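PDB 3IM9: malonyl CoA-acyl carrier protein transacylase from Staphylococcus aureus, which transfers the malonyl group from malonyl-CoA to holo-acyl carrier protein, the step that supplies malonyl units for fatty acid synthesis. Local coordinates for residues I14-Q19 / Y101-A106. Numbering follows the deposited sequence.
Sequences IIFPGQ and YSSLVA. With CA (calcium ion), chain B; SO4 (sulfate ion), chain D.
The ring of F16 takes S102 CB over one face, a CH-pi contact in which the methylene lies 3.8 Å from the ring centroid, shifted toward the rim at F16 CG. At the edge, near the ring plane, S103 OG comes within 3.4 Å of F16 CD1. The CB bond of Y101 points away from the strand, and calcium lies in plane at the edge of its ring, bound by Y101 OH with M253 O and Q256 OE1. The CB bond of F16 points toward the helix, and chi1 (-63°) sets CG, the atom S102 CB meets most closely, anti to the carbonyl carbon. A106 CB approaches F16 CZ obliquely at 3.9 Å and also meets I14 CD1. The small side chains of S102, S103 and A106 let helix 99-106 lie close to strand 11-16, in the parallel sheet of the acyl transferase domain; the helix follows strand 92-95 through a turn carrying S97, probably the nucleophile, consistent with a nucleophile elbow. S103 OG hydrogen-bonds T93 OG1 of strand 92-95, while a water links S102 OG to P17 O across the contact, donating to P17 O at 2.8 Å. G18 N donates an almost straight bond to O1 of a sulfate probably from the crystallisation liquor.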
ATOM      1  N   ILE A  14       2.673  -2.477  12.850  1.00 12.36           N
ATOM      2  CA  ILE A  14       3.515  -1.702  11.948  1.00 11.24           C
ATOM      3  C   ILE A  14       2.856  -1.683  10.578  1.00 12.14           C
ATOM      4  O   ILE A  14       2.326  -2.708  10.129  1.00 10.64           O
ATOM      5  CB  ILE A  14       4.943  -2.296  11.885  1.00 11.27           C
ATOM      6  CG1 ILE A  14       4.977  -3.746  11.447  1.00 11.54           C
ATOM      7  CG2 ILE A  14       5.731  -2.020  13.235  1.00 12.01           C
ATOM      8  CD1 ILE A  14       6.417  -4.351  11.337  1.00 13.42           C
ATOM      9  N   ILE A  15       2.855  -0.515   9.942  1.00 10.24           N
ATOM     10  CA  ILE A  15       2.046  -0.380   8.724  1.00 10.70           C
ATOM     11  C   ILE A  15       2.890   0.318   7.666  1.00 10.42           C
ATOM     12  O   ILE A  15       3.816   1.132   7.991  1.00 10.96           O
ATOM     13  CB  ILE A  15       0.719   0.398   8.940  1.00  8.96           C
ATOM     14  CG1 ILE A  15       0.964   1.857   9.344  1.00 11.98           C
ATOM     15  CG2 ILE A  15      -0.109  -0.311  10.047  1.00 11.82           C
ATOM     16  CD1 ILE A  15      -0.289   2.670   9.686  1.00 11.94           C
ATOM     17  N   PHE A  16       2.583   0.017   6.405  1.00  9.07           N
ATOM     18  CA  PHE A  16       3.510   0.450   5.321  1.00  9.13           C
ATOM     19  C   PHE A  16       2.707   1.143   4.212  1.00  9.99           C
ATOM     20  O   PHE A  16       1.752   0.585   3.664  1.00 10.34           O
ATOM     21  CB  PHE A  16       4.206  -0.790   4.783  1.00  9.14           C
ATOM     22  CG  PHE A  16       5.049  -1.483   5.822  1.00 10.56           C
ATOM     23  CD1 PHE A  16       4.589  -2.670   6.394  1.00 10.74           C
ATOM     24  CD2 PHE A  16       6.272  -0.956   6.206  1.00  9.35           C
ATOM     25  CE1 PHE A  16       5.346  -3.291   7.430  1.00 12.44           C
ATOM     26  CE2 PHE A  16       7.085  -1.602   7.159  1.00 11.02           C
ATOM     27  CZ  PHE A  16       6.620  -2.805   7.754  1.00 12.86           C
ATOM     28  N   PRO A  17       3.137   2.332   3.759  1.00 10.02           N
ATOM     29  CA  PRO A  17       2.448   3.052   2.677  1.00  9.82           C
ATOM     30  C   PRO A  17       2.790   2.468   1.313  1.00 10.33           C
ATOM     31  O   PRO A  17       3.749   1.710   1.125  1.00 10.51           O
ATOM     32  CB  PRO A  17       3.007   4.455   2.814  1.00 10.88           C
ATOM     33  CG  PRO A  17       4.440   4.234   3.285  1.00 10.73           C
ATOM     34  CD  PRO A  17       4.300   3.064   4.337  1.00  8.67           C
ATOM     35  N   GLY A  18       1.958   2.864   0.371  1.00  7.81           N
ATOM     36  CA  GLY A  18       2.078   2.477  -1.051  1.00  8.18           C
ATOM     37  C   GLY A  18       2.221   3.679  -1.974  1.00  8.38           C
ATOM     38  O   GLY A  18       2.587   4.814  -1.534  1.00  9.33           O
ATOM     39  N   GLN A  19       1.881   3.396  -3.227  1.00  9.67           N
ATOM     40  CA  GLN A  19       1.960   4.459  -4.311  1.00  8.83           C
ATOM     41  C   GLN A  19       1.330   5.733  -3.837  1.00 10.85           C
ATOM     42  O   GLN A  19       0.173   5.741  -3.292  1.00 13.42           O
ATOM     43  CB  GLN A  19       1.241   3.878  -5.527  1.00  9.85           C
ATOM     44  CG  GLN A  19       1.424   4.752  -6.774  1.00  8.63           C
ATOM     45  CD  GLN A  19       2.742   4.500  -7.429  1.00 10.97           C
ATOM     46  OE1 GLN A  19       3.212   3.366  -7.530  1.00 12.24           O
ATOM     47  NE2 GLN A  19       3.369   5.616  -7.942  1.00 11.46           N
ATOM     48  N   TYR A 101       3.164  -5.757   0.577  1.00  9.10           N
ATOM     49  CA  TYR A 101       4.435  -6.524   0.353  1.00  9.10           C
ATOM     50  C   TYR A 101       5.447  -6.174   1.417  1.00 10.10           C
ATOM     51  O   TYR A 101       6.251  -7.045   1.816  1.00 10.20           O
ATOM     52  CB  TYR A 101       4.914  -6.344  -1.061  1.00  9.36           C
ATOM     53  CG  TYR A 101       4.010  -7.036  -2.020  1.00  9.75           C
ATOM     54  CD1 TYR A 101       2.902  -6.385  -2.614  1.00  9.55           C
ATOM     55  CD2 TYR A 101       4.264  -8.374  -2.374  1.00 10.24           C
ATOM     56  CE1 TYR A 101       2.014  -7.036  -3.498  1.00 10.19           C
ATOM     57  CE2 TYR A 101       3.387  -9.059  -3.235  1.00 10.85           C
ATOM     58  CZ  TYR A 101       2.295  -8.389  -3.770  1.00  9.80           C
ATOM     59  OH  TYR A 101       1.460  -9.113  -4.612  1.00 12.45           O
ATOM     60  N   SER A 102       5.524  -4.933   1.865  1.00  8.72           N
ATOM     61  CA  SER A 102       6.393  -4.600   2.952  1.00  8.94           C
ATOM     62  C   SER A 102       5.953  -5.360   4.205  1.00 10.30           C
ATOM     63  O   SER A 102       6.806  -5.788   4.976  1.00 11.06           O
ATOM     64  CB  SER A 102       6.316  -3.095   3.183  1.00  8.58           C
ATOM     65  OG  SER A 102       6.815  -2.434   1.997  1.00  9.62           O
ATOM     66  N   SER A 103       4.648  -5.507   4.400  1.00  9.56           N
ATOM     67  CA  SER A 103       4.158  -6.325   5.556  1.00 10.83           C
ATOM     68  C   SER A 103       4.659  -7.765   5.381  1.00 12.39           C
ATOM     69  O   SER A 103       4.973  -8.423   6.425  1.00 12.08           O
ATOM     70  CB  SER A 103       2.615  -6.260   5.580  1.00 10.91           C
ATOM     71  OG  SER A 103       2.146  -5.040   6.054  1.00 10.96           O
ATOM     72  N   LEU A 104       4.654  -8.304   4.159  1.00  9.77           N
ATOM     73  CA  LEU A 104       5.063  -9.725   3.893  1.00 11.44           C
ATOM     74  C   LEU A 104       6.521  -9.857   4.208  1.00 12.40           C
ATOM     75  O   LEU A 104       6.964 -10.909   4.784  1.00 13.36           O
ATOM     76  CB  LEU A 104       4.809 -10.170   2.437  1.00 12.32           C
ATOM     77  CG  LEU A 104       3.338 -10.067   2.025  1.00 11.43           C
ATOM     78  CD1 LEU A 104       3.158 -10.817   0.658  1.00 13.08           C
ATOM     79  CD2 LEU A 104       2.342 -10.668   3.069  1.00 12.98           C
ATOM     80  N   VAL A 105       7.355  -8.861   3.893  1.00 11.45           N
ATOM     81  CA  VAL A 105       8.783  -8.954   4.269  1.00 11.21           C
ATOM     82  C   VAL A 105       8.872  -8.850   5.794  1.00 11.11           C
ATOM     83  O   VAL A 105       9.654  -9.632   6.421  1.00 13.03           O
ATOM     84  CB  VAL A 105       9.525  -7.760   3.589  1.00 11.11           C
ATOM     85  CG1 VAL A 105      10.982  -7.603   4.124  1.00 12.91           C
ATOM     86  CG2 VAL A 105       9.566  -7.987   2.078  1.00 11.95           C
ATOM     87  N   ALA A 106       8.128  -7.951   6.441  1.00  9.96           N
ATOM     88  CA  ALA A 106       8.202  -7.720   7.898  1.00 10.80           C
ATOM     89  C   ALA A 106       7.847  -9.049   8.663  1.00 12.73           C
ATOM     90  O   ALA A 106       8.501  -9.389   9.696  1.00 15.48           O
ATOM     91  CB  ALA A 106       7.247  -6.592   8.346  1.00 10.75           C
TER
HETATM   92 CA    CA B 601      -0.839  -7.904  -5.301  1.00 27.15          CA
HETATM   93  S   SO4 D 901      -0.931   5.136   0.125  1.00 22.35           S
HETATM   94  O1  SO4 D 901      -0.241   4.296   1.114  1.00 18.82           O
HETATM   95  O2  SO4 D 901      -0.136   6.461  -0.205  1.00 23.51           O
HETATM   96  O3  SO4 D 901      -1.025   4.233  -1.012  1.00 39.95           O
HETATM   97  O4  SO4 D 901      -2.356   5.563   0.716  1.00 27.56           O
HETATM   98  O   HOH W   1       6.032   0.195   1.847  1.00 11.32           O